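Long-range contacts in catechol 1,2-dioxygenase (Acinetobacter sp., PDB 1DMH), which catalyses the ring opening of catechol by molecular oxygen to cis,cis-muconate, using one ferric iron per subunit: residues A[219-224]-A[252-257]; A[195-200]-A[223-228]; A[97-102]-A[233-238]. All blocks are in the same frame, centred on the assembly; numbering follows the deposited sequence.

Interaction 1. Residues A[219-224]-A[252-257]. With FE (Fe (III) ion), chain C; MCT (4-methylcatechol), chain D.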
loop_
_atom_site.group_PDB
_atom_site.type_symbol
_atom_site.label_atom_id
_atom_site.label_comp_id
_atom_site.label_asym_id
_atom_site.label_seq_id
_atom_site.Cartn_x
_atom_site.Cartn_y
_atom_site.Cartn_z
ATOM N N GLY A 219 6.072 -16.764 8.855
ATOM C CA GLY A 219 5.742 -15.496 9.470
ATOM C C GLY A 219 5.737 -15.547 10.980
ATOM O O GLY A 219 4.893 -14.926 11.606
ATOM N N ASN A 220 6.699 -16.258 11.565
ATOM C CA ASN A 220 6.782 -16.412 13.017
ATOM C C ASN A 220 7.830 -15.605 13.757
ATOM O O ASN A 220 8.914 -15.336 13.241
ATOM C CB ASN A 220 7.025 -17.871 13.351
ATOM C CG ASN A 220 5.972 -18.767 12.768
ATOM O OD1 ASN A 220 4.781 -18.628 13.066
ATOM N ND2 ASN A 220 6.395 -19.689 11.914
ATOM N N ARG A 221 7.495 -15.251 14.997
ATOM C CA ARG A 221 8.408 -14.533 15.877
ATOM C C ARG A 221 8.565 -15.372 17.140
ATOM O O ARG A 221 7.610 -16.014 17.587
ATOM C CB ARG A 221 7.846 -13.160 16.314
ATOM C CG ARG A 221 7.531 -12.157 15.189
ATOM C CD ARG A 221 7.771 -10.751 15.691
ATOM N NE ARG A 221 9.185 -10.643 16.036
ATOM C CZ ARG A 221 9.735 -9.694 16.778
ATOM N NH1 ARG A 221 8.993 -8.716 17.286
ATOM N NH2 ARG A 221 11.039 -9.764 17.062
ATOM N N PRO A 222 9.783 -15.430 17.691
ATOM C CA PRO A 222 10.012 -16.191 18.925
ATOM C C PRO A 222 9.291 -15.454 20.084
ATOM O O PRO A 222 8.914 -14.285 19.936
ATOM C CB PRO A 222 11.533 -16.135 19.063
ATOM C CG PRO A 222 11.878 -14.769 18.413
ATOM C CD PRO A 222 11.058 -14.896 17.161
ATOM N N ALA A 223 9.081 -16.122 21.218
ATOM C CA ALA A 223 8.442 -15.479 22.377
ATOM C C ALA A 223 9.380 -14.348 22.813
ATOM O O ALA A 223 10.576 -14.561 22.969
ATOM C CB ALA A 223 8.267 -16.483 23.501
ATOM N N HIS A 224 8.824 -13.152 23.018
ATOM C CA HIS A 224 9.620 -11.981 23.383
ATOM C C HIS A 224 8.806 -10.975 24.211
ATOM O O HIS A 224 7.568 -11.017 24.246
ATOM C CB HIS A 224 10.103 -11.265 22.122
ATOM C CG HIS A 224 8.977 -10.802 21.257
ATOM N ND1 HIS A 224 8.258 -11.664 20.453
ATOM C CD2 HIS A 224 8.364 -9.601 21.167
ATOM C CE1 HIS A 224 7.251 -11.011 19.903
ATOM N NE2 HIS A 224 7.292 -9.757 20.320
ATOM N N ASP A 252 13.723 -15.272 13.362
ATOM C CA ASP A 252 12.602 -14.358 13.550
ATOM C C ASP A 252 12.226 -13.783 12.168
ATOM O O ASP A 252 13.111 -13.342 11.442
ATOM C CB ASP A 252 13.103 -13.285 14.518
ATOM C CG ASP A 252 12.111 -12.206 14.793
ATOM O OD1 ASP A 252 10.911 -12.333 14.469
ATOM O OD2 ASP A 252 12.557 -11.198 15.381
ATOM N N PHE A 253 10.947 -13.785 11.799
ATOM C CA PHE A 253 10.580 -13.246 10.495
ATOM C C PHE A 253 10.786 -11.715 10.444
ATOM O O PHE A 253 10.866 -11.127 9.364
ATOM C CB PHE A 253 9.116 -13.596 10.127
ATOM C CG PHE A 253 8.098 -12.519 10.468
ATOM C CD1 PHE A 253 7.547 -12.418 11.744
ATOM C CD2 PHE A 253 7.688 -11.601 9.491
ATOM C CE1 PHE A 253 6.585 -11.400 12.036
ATOM C CE2 PHE A 253 6.743 -10.597 9.776
ATOM C CZ PHE A 253 6.192 -10.501 11.053
ATOM N N ALA A 254 10.875 -11.087 11.620
ATOM C CA ALA A 254 11.080 -9.638 11.705
ATOM C C ALA A 254 12.542 -9.278 11.963
ATOM O O ALA A 254 12.862 -8.104 12.179
ATOM C CB ALA A 254 10.196 -9.043 12.800
ATOM N N TYR A 255 13.416 -10.282 11.975
ATOM C CA TYR A 255 14.864 -10.068 12.155
ATOM C C TYR A 255 15.249 -9.145 13.325
ATOM O O TYR A 255 16.181 -8.342 13.229
ATOM C CB TYR A 255 15.438 -9.481 10.868
ATOM C CG TYR A 255 15.047 -10.253 9.644
ATOM C CD1 TYR A 255 15.663 -11.465 9.352
ATOM C CD2 TYR A 255 14.053 -9.779 8.767
ATOM C CE1 TYR A 255 15.313 -12.199 8.215
ATOM C CE2 TYR A 255 13.693 -10.510 7.620
ATOM C CZ TYR A 255 14.338 -11.718 7.362
ATOM O OH TYR A 255 14.032 -12.466 6.257
ATOM N N ALA A 256 14.560 -9.283 14.446
ATOM C CA ALA A 256 14.831 -8.408 15.567
ATOM C C ALA A 256 15.729 -8.974 16.647
ATOM O O ALA A 256 16.205 -8.235 17.498
ATOM C CB ALA A 256 13.517 -7.973 16.186
ATOM N N THR A 257 15.966 -10.273 16.645
ATOM C CA THR A 257 16.795 -10.832 17.701
ATOM C C THR A 257 18.266 -10.433 17.577
ATOM O O THR A 257 18.818 -10.333 16.476
ATOM C CB THR A 257 16.596 -12.363 17.774
ATOM O OG1 THR A 257 16.884 -12.935 16.508
ATOM C CG2 THR A 257 15.141 -12.685 18.076
HETATM FE FE FE C . 5.958 -8.274 19.892
HETATM C C1 MCT D . 5.900 -7.763 14.854
HETATM C C2 MCT D . 6.565 -7.247 15.980
HETATM C C3 MCT D . 6.145 -7.674 17.257
HETATM O O3 MCT D . 6.785 -7.181 18.365
HETATM C C4 MCT D . 5.108 -8.577 17.422
HETATM O O4 MCT D . 4.745 -8.962 18.689
HETATM C C5 MCT D . 4.446 -9.093 16.340
HETATM C C6 MCT D . 4.869 -8.660 14.984
HETATM C C MCT D . 6.338 -7.309 13.449
HETATM O O HOH W 1 5.078 -6.852 17.932
#

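Interaction 2. Residues A[195-200]-A[223-228]. With FE (Fe (III) ion), chain C; MCT (4-methylcatechol), chain D.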
loop_
_atom_site.group_PDB
_atom_site.type_symbol
_atom_site.label_atom_id
_atom_site.label_comp_id
_atom_site.label_asym_id
_atom_site.label_seq_id
_atom_site.Cartn_x
_atom_site.Cartn_y
_atom_site.Cartn_z
ATOM N N ILE A 195 2.973 -13.298 32.827
ATOM C CA ILE A 195 3.038 -14.696 32.394
ATOM C C ILE A 195 4.020 -14.796 31.221
ATOM O O ILE A 195 4.312 -13.790 30.564
ATOM C CB ILE A 195 1.655 -15.260 31.923
ATOM C CG1 ILE A 195 1.120 -14.426 30.763
ATOM C CG2 ILE A 195 0.658 -15.291 33.079
ATOM C CD1 ILE A 195 -0.124 -15.003 30.130
ATOM N N LEU A 196 4.541 -15.994 30.975
ATOM C CA LEU A 196 5.458 -16.206 29.852
ATOM C C LEU A 196 4.689 -16.098 28.557
ATOM O O LEU A 196 3.680 -16.766 28.371
ATOM C CB LEU A 196 6.087 -17.592 29.880
ATOM C CG LEU A 196 7.469 -17.773 30.477
ATOM C CD1 LEU A 196 7.855 -19.231 30.279
ATOM C CD2 LEU A 196 8.485 -16.876 29.788
ATOM N N PRO A 197 5.140 -15.231 27.649
ATOM C CA PRO A 197 4.435 -15.098 26.380
ATOM C C PRO A 197 4.794 -16.252 25.460
ATOM O O PRO A 197 5.783 -16.965 25.693
ATOM C CB PRO A 197 4.957 -13.771 25.856
ATOM C CG PRO A 197 6.378 -13.836 26.271
ATOM C CD PRO A 197 6.237 -14.254 27.727
ATOM N N ALA A 198 3.975 -16.443 24.431
ATOM C CA ALA A 198 4.215 -17.471 23.416
ATOM C C ALA A 198 4.593 -16.650 22.190
ATOM O O ALA A 198 4.237 -15.478 22.105
ATOM C CB ALA A 198 2.928 -18.267 23.126
ATOM N N GLY A 199 5.318 -17.248 21.259
ATOM C CA GLY A 199 5.682 -16.532 20.054
ATOM C C GLY A 199 4.441 -16.030 19.327
ATOM O O GLY A 199 3.313 -16.475 19.585
ATOM N N TYR A 200 4.653 -15.085 18.423
ATOM C CA TYR A 200 3.585 -14.476 17.635
ATOM C C TYR A 200 3.677 -15.034 16.192
ATOM O O TYR A 200 4.777 -15.324 15.697
ATOM C CB TYR A 200 3.808 -12.949 17.658
ATOM C CG TYR A 200 2.986 -12.141 16.682
ATOM C CD1 TYR A 200 3.354 -12.056 15.334
ATOM C CD2 TYR A 200 1.823 -11.497 17.085
ATOM C CE1 TYR A 200 2.578 -11.353 14.411
ATOM C CE2 TYR A 200 1.033 -10.784 16.170
ATOM C CZ TYR A 200 1.421 -10.724 14.838
ATOM O OH TYR A 200 0.622 -10.074 13.932
ATOM N N ALA A 223 9.081 -16.122 21.218
ATOM C CA ALA A 223 8.442 -15.479 22.377
ATOM C C ALA A 223 9.380 -14.348 22.813
ATOM O O ALA A 223 10.576 -14.561 22.969
ATOM C CB ALA A 223 8.267 -16.483 23.501
ATOM N N HIS A 224 8.824 -13.152 23.018
ATOM C CA HIS A 224 9.620 -11.981 23.383
ATOM C C HIS A 224 8.806 -10.975 24.211
ATOM O O HIS A 224 7.568 -11.017 24.246
ATOM C CB HIS A 224 10.103 -11.265 22.122
ATOM C CG HIS A 224 8.977 -10.802 21.257
ATOM N ND1 HIS A 224 8.258 -11.664 20.453
ATOM C CD2 HIS A 224 8.364 -9.601 21.167
ATOM C CE1 HIS A 224 7.251 -11.011 19.903
ATOM N NE2 HIS A 224 7.292 -9.757 20.320
ATOM N N ILE A 225 9.532 -10.074 24.868
ATOM C CA ILE A 225 8.937 -9.037 25.715
ATOM C C ILE A 225 9.518 -7.690 25.277
ATOM O O ILE A 225 10.731 -7.547 25.167
ATOM C CB ILE A 225 9.277 -9.302 27.194
ATOM C CG1 ILE A 225 8.681 -10.658 27.609
ATOM C CG2 ILE A 225 8.751 -8.157 28.074
ATOM C CD1 ILE A 225 9.152 -11.159 28.966
ATOM N N HIS A 226 8.648 -6.718 25.017
ATOM C CA HIS A 226 9.065 -5.384 24.568
ATOM C C HIS A 226 9.381 -4.441 25.731
ATOM O O HIS A 226 8.763 -4.527 26.784
ATOM C CB HIS A 226 7.936 -4.732 23.765
ATOM C CG HIS A 226 7.640 -5.411 22.470
ATOM N ND1 HIS A 226 8.302 -5.096 21.295
ATOM C CD2 HIS A 226 6.763 -6.396 22.161
ATOM C CE1 HIS A 226 7.838 -5.860 20.320
ATOM N NE2 HIS A 226 6.906 -6.654 20.818
ATOM N N TYR A 227 10.323 -3.529 25.502
ATOM C CA TYR A 227 10.698 -2.514 26.473
ATOM C C TYR A 227 10.876 -1.131 25.834
ATOM O O TYR A 227 11.388 -1.008 24.713
ATOM C CB TYR A 227 12.067 -2.792 27.105
ATOM C CG TYR A 227 12.171 -3.883 28.132
ATOM C CD1 TYR A 227 12.254 -5.225 27.754
ATOM C CD2 TYR A 227 12.238 -3.562 29.487
ATOM C CE1 TYR A 227 12.408 -6.234 28.712
ATOM C CE2 TYR A 227 12.390 -4.547 30.459
ATOM C CZ TYR A 227 12.479 -5.879 30.071
ATOM O OH TYR A 227 12.657 -6.843 31.033
ATOM N N PHE A 228 10.459 -0.109 26.583
ATOM C CA PHE A 228 10.713 1.302 26.287
ATOM C C PHE A 228 11.310 1.685 27.656
ATOM O O PHE A 228 10.759 1.325 28.699
ATOM C CB PHE A 228 9.453 2.142 26.117
ATOM C CG PHE A 228 9.021 2.338 24.700
ATOM C CD1 PHE A 228 9.920 2.248 23.641
ATOM C CD2 PHE A 228 7.707 2.640 24.429
ATOM C CE1 PHE A 228 9.488 2.455 22.316
ATOM C CE2 PHE A 228 7.263 2.848 23.116
ATOM C CZ PHE A 228 8.156 2.755 22.058
HETATM FE FE FE C . 5.958 -8.274 19.892
HETATM C C1 MCT D . 5.900 -7.763 14.854
HETATM C C2 MCT D . 6.565 -7.247 15.980
HETATM C C3 MCT D . 6.145 -7.674 17.257
HETATM O O3 MCT D . 6.785 -7.181 18.365
HETATM C C4 MCT D . 5.108 -8.577 17.422
HETATM O O4 MCT D . 4.745 -8.962 18.689
HETATM C C5 MCT D . 4.446 -9.093 16.340
HETATM C C6 MCT D . 4.869 -8.660 14.984
HETATM C C MCT D . 6.338 -7.309 13.449
HETATM O O HOH W 2 5.961 -13.097 22.039
HETATM O O HOH W 1 5.078 -6.852 17.932
#

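Interaction 3. Residues A[97-102]-A[233-238]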
loop_
_atom_site.group_PDB
_atom_site.type_symbol
_atom_site.label_atom_id
_atom_site.label_comp_id
_atom_site.label_asym_id
_atom_site.label_seq_id
_atom_site.Cartn_x
_atom_site.Cartn_y
_atom_site.Cartn_z
ATOM N N ILE A 97 29.356 6.459 20.410
ATOM C CA ILE A 97 28.385 6.075 21.436
ATOM C C ILE A 97 28.352 4.562 21.524
ATOM O O ILE A 97 27.875 3.887 20.611
ATOM C CB ILE A 97 26.954 6.563 21.092
ATOM C CG1 ILE A 97 26.920 8.084 21.008
ATOM C CG2 ILE A 97 25.973 6.068 22.130
ATOM C CD1 ILE A 97 25.583 8.636 20.600
ATOM N N GLU A 98 28.863 4.027 22.621
ATOM C CA GLU A 98 28.872 2.584 22.816
ATOM C C GLU A 98 27.502 2.232 23.423
ATOM O O GLU A 98 27.216 2.634 24.557
ATOM C CB GLU A 98 30.032 2.230 23.761
ATOM C CG GLU A 98 30.373 0.752 23.907
ATOM C CD GLU A 98 29.429 0.010 24.835
ATOM O OE1 GLU A 98 28.225 -0.081 24.518
ATOM O OE2 GLU A 98 29.896 -0.483 25.891
ATOM N N ASN A 99 26.648 1.525 22.666
ATOM C CA ASN A 99 25.308 1.120 23.149
ATOM C C ASN A 99 25.367 -0.156 24.010
ATOM O O ASN A 99 25.348 -1.277 23.466
ATOM C CB ASN A 99 24.342 0.855 21.972
ATOM C CG ASN A 99 23.973 2.116 21.203
ATOM O OD1 ASN A 99 23.407 3.054 21.757
ATOM N ND2 ASN A 99 24.287 2.134 19.915
ATOM N N ALA A 100 25.418 0.011 25.337
ATOM C CA ALA A 100 25.491 -1.126 26.243
ATOM C C ALA A 100 24.338 -2.095 25.982
ATOM O O ALA A 100 24.573 -3.269 25.711
ATOM C CB ALA A 100 25.477 -0.653 27.685
ATOM N N THR A 101 23.097 -1.627 26.077
ATOM C CA THR A 101 21.964 -2.504 25.794
ATOM C C THR A 101 21.583 -2.193 24.348
ATOM O O THR A 101 21.178 -1.083 24.049
ATOM C CB THR A 101 20.760 -2.217 26.713
ATOM O OG1 THR A 101 21.107 -2.521 28.071
ATOM C CG2 THR A 101 19.569 -3.057 26.300
ATOM N N PRO A 102 21.681 -3.189 23.448
ATOM C CA PRO A 102 21.376 -3.091 22.016
ATOM C C PRO A 102 19.939 -2.693 21.754
ATOM O O PRO A 102 19.040 -3.186 22.425
ATOM C CB PRO A 102 21.617 -4.519 21.514
ATOM C CG PRO A 102 22.592 -5.083 22.504
ATOM C CD PRO A 102 21.995 -4.587 23.784
ATOM N N GLY A 233 18.046 13.175 30.940
ATOM C CA GLY A 233 19.444 13.135 30.547
ATOM C C GLY A 233 19.854 11.984 29.638
ATOM O O GLY A 233 21.002 11.915 29.188
ATOM N N HIS A 234 18.934 11.072 29.348
ATOM C CA HIS A 234 19.284 9.933 28.488
ATOM C C HIS A 234 18.341 9.803 27.312
ATOM O O HIS A 234 17.214 10.339 27.330
ATOM C CB HIS A 234 19.251 8.617 29.268
ATOM C CG HIS A 234 20.237 8.548 30.386
ATOM N ND1 HIS A 234 20.066 9.232 31.570
ATOM C CD2 HIS A 234 21.422 7.898 30.491
ATOM C CE1 HIS A 234 21.101 9.003 32.357
ATOM N NE2 HIS A 234 21.940 8.197 31.727
ATOM N N ARG A 235 18.811 9.091 26.293
ATOM C CA ARG A 235 18.001 8.858 25.101
ATOM C C ARG A 235 17.000 7.750 25.425
ATOM O O ARG A 235 17.231 6.927 26.319
ATOM C CB ARG A 235 18.888 8.439 23.916
ATOM C CG ARG A 235 19.977 9.468 23.563
ATOM C CD ARG A 235 20.705 9.106 22.267
ATOM N NE ARG A 235 21.327 7.790 22.336
ATOM C CZ ARG A 235 21.924 7.190 21.308
ATOM N NH1 ARG A 235 21.994 7.785 20.114
ATOM N NH2 ARG A 235 22.458 5.985 21.476
ATOM N N LYS A 236 15.880 7.736 24.715
ATOM C CA LYS A 236 14.866 6.713 24.952
ATOM C C LYS A 236 15.334 5.405 24.300
ATOM O O LYS A 236 15.709 5.374 23.111
ATOM C CB LYS A 236 13.535 7.152 24.372
ATOM C CG LYS A 236 12.410 6.246 24.695
ATOM C CD LYS A 236 11.170 6.818 24.049
ATOM C CE LYS A 236 9.938 6.051 24.477
ATOM N NZ LYS A 236 8.710 6.793 24.049
ATOM N N LEU A 237 15.332 4.334 25.090
ATOM C CA LEU A 237 15.788 3.026 24.615
ATOM C C LEU A 237 14.599 2.198 24.154
ATOM O O LEU A 237 13.598 2.106 24.853
ATOM C CB LEU A 237 16.479 2.243 25.757
ATOM C CG LEU A 237 17.532 1.132 25.560
ATOM C CD1 LEU A 237 17.387 0.182 26.707
ATOM C CD2 LEU A 237 17.447 0.466 24.226
ATOM N N THR A 238 14.704 1.601 22.974
ATOM C CA THR A 238 13.667 0.711 22.473
ATOM C C THR A 238 14.370 -0.626 22.290
ATOM O O THR A 238 15.384 -0.698 21.596
ATOM C CB THR A 238 13.105 1.153 21.097
ATOM O OG1 THR A 238 12.441 2.411 21.250
ATOM C CG2 THR A 238 12.111 0.098 20.528
#

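Interaction 1. Residues A[219-224]-A[252-257]
Arg221 threads between Asp252, Phe253 and the bound 4-methylcatechol, and its side chain meets all three along its length. CB lies beside the carboxylate of Asp252. CG, set anti to the carbonyl carbon (chi1 -60°), comes up at the edge of the Phe253 ring, near its plane, 3.4 Å from Phe253 CE1. Arg221 CD packs 3.6 Å from 4-methylcatechol C1. Bends at chi2 and chi3 then turn the guanidinium back onto Asp252, which it grips side-on: Arg221 NE donates to Asp252 OD1 at 2.9 Å and Arg221 NH2 to Asp252 OD2 at 2.7 Å. The two flat groups lie nearly coplanar, 8° apart, and both oxygens are met on their syn sides. Arg221 NH1 reaches 4-methylcatechol O3 at 2.9 Å in a bond that is weak because its angle is poor. Ala254 CB covers one face of the guanidinium.

Asp252 is itself held by its own loop. Ala254 N bonds to Asp252 OD1, closing an Asx turn, and Ala256 N bonds to OD2; both come from the face of the carboxylate opposite the arginine nitrogens, so each oxygen has two donors and the group's rotation is fixed. The type I turn from Asp252 to Tyr255 is pinned to the strand by Phe253 N, which donates to Asn220 O at 2.9 Å. Further along, the iron ligand His224 is steadied by a nearly straight bond (175°) from ND1 to Pro222 O, 2.8 Å long and in the ring plane. Helix 71-77 also packs on Phe253 through Leu73. The arrangement belongs to the active site of an intradiol dioxygenase, where a second-shell carboxylate positions an arginine beside the iron-bound catechol.

Interaction 2. Residues A[195-200]-A[223-228]
A water joins Ala198 and His224: it donates to Ala198 O at 2.9 Å and accepts from His224 N at 3.0 Å, bridging the two backbones, between which no direct hydrogen bond forms. Around this bridge the loop lies close against the start of the strand. Ala223 CB sits 3.3 Å from Pro197 O, and Gly199 CA comes up against the backbone of Ala223, an approach eased by the missing side chain of the glycine. The Pro197 ring carries the apolar contact, its CG resting 4.1 Å from Ile225 CG1.

Strand 224-228 bears the His-X-His pair of the intradiol dioxygenases, with both imidazoles on the side opposite Ile225. His224 NE2 and His226 NE2 bind the iron at 2.0 and 2.1 Å, their ring planes about 85° apart; Tyr164, both oxygens of 4-methylcatechol and a more distant water are further ligands. Trp156 stacks on the His226 ring.

Tyr200 is an iron-binding residue too, but with substrate present its OH stands well away from the iron, consistent with the release of the axial tyrosinate that accompanies catechol binding in this family. With CG anti to the backbone N (chi1 168°), its ring turns one face to the substrate, and 4-methylcatechol C5 stands over the ring centre, 3.3 Å from Tyr200 CD1.

Interaction 3. Residues A[97-102]-A[233-238]
Segments 97-102 and 233-238 run in roughly the same direction but keep well apart at Thr101 and Leu237, whose CA atoms are 8.4 Å from each other. No hydrogen bond links the two directly, so the gap is spanned by side chains: Ile97, Asn99 and Thr101 from the connection that follows helix 80-94, and Arg235 and Leu237 from the lead into strand 237-243.

Arg235 reaches out, bent at chi3 (-58°), and meets Ile97 tip to tip. Ile97 CD1 lies over one face of the guanidinium, toward its rim and 3.7 Å from Arg235 NH1, while the other branch brings Ile97 CG2 to 3.6 Å from Arg235 NH2. Asn99 approaches at the edge instead. Its amide is nearly coplanar with the guanidinium, the planes 3° apart, yet the 3.1 Å approach of Asn99 OD1 to Arg235 NH2 has too poor an angle for a hydrogen bond. Both groups turn to Asp92 of helix 80-94, which receives a salt bridge from Arg235 NH1 and a hydrogen bond from Asn99 ND2; Thr293 takes Arg235 NE.

Nearer the sheet the contact becomes apolar. Thr101 and Leu237 cross at about a right angle, with Thr101 CG2 3.9 Å from Leu237 CD1. Thr101 OG1 is engaged elsewhere, by Lys291 N, and strand 283-291 lies against both residues through Leu290. The connection from the helical part is therefore joined to the sheet by methyl packing and by a carboxylate shared between arginine and asparagine, while the directional polar bonds of these side chains go to third parties.

In the fold
Interactions 1 and 2 form one buried unit: they share Ala223 and His224, both draw on strand 220-230, and both border the iron and 4-methylcatechol. They join directly, since Arg221 N lies 2.8 Å from Tyr200 O, a probable hydrogen bond. Interaction 3 is peripheral and partly buried, its centre about 22 and 21 Å from those of interactions 1 and 2, but it reaches the same sheet through strand 237-243, the antiparallel neighbour of 220-230; Phe228 of interaction 2 packs against Lys236 and Thr238. Chemistry follows place: a salt bridge and backbone bond across interaction 1, a water bridge and apolar packing across interaction 2, with iron ligation by His224 common to both, and contacts without direct bonds in interaction 3.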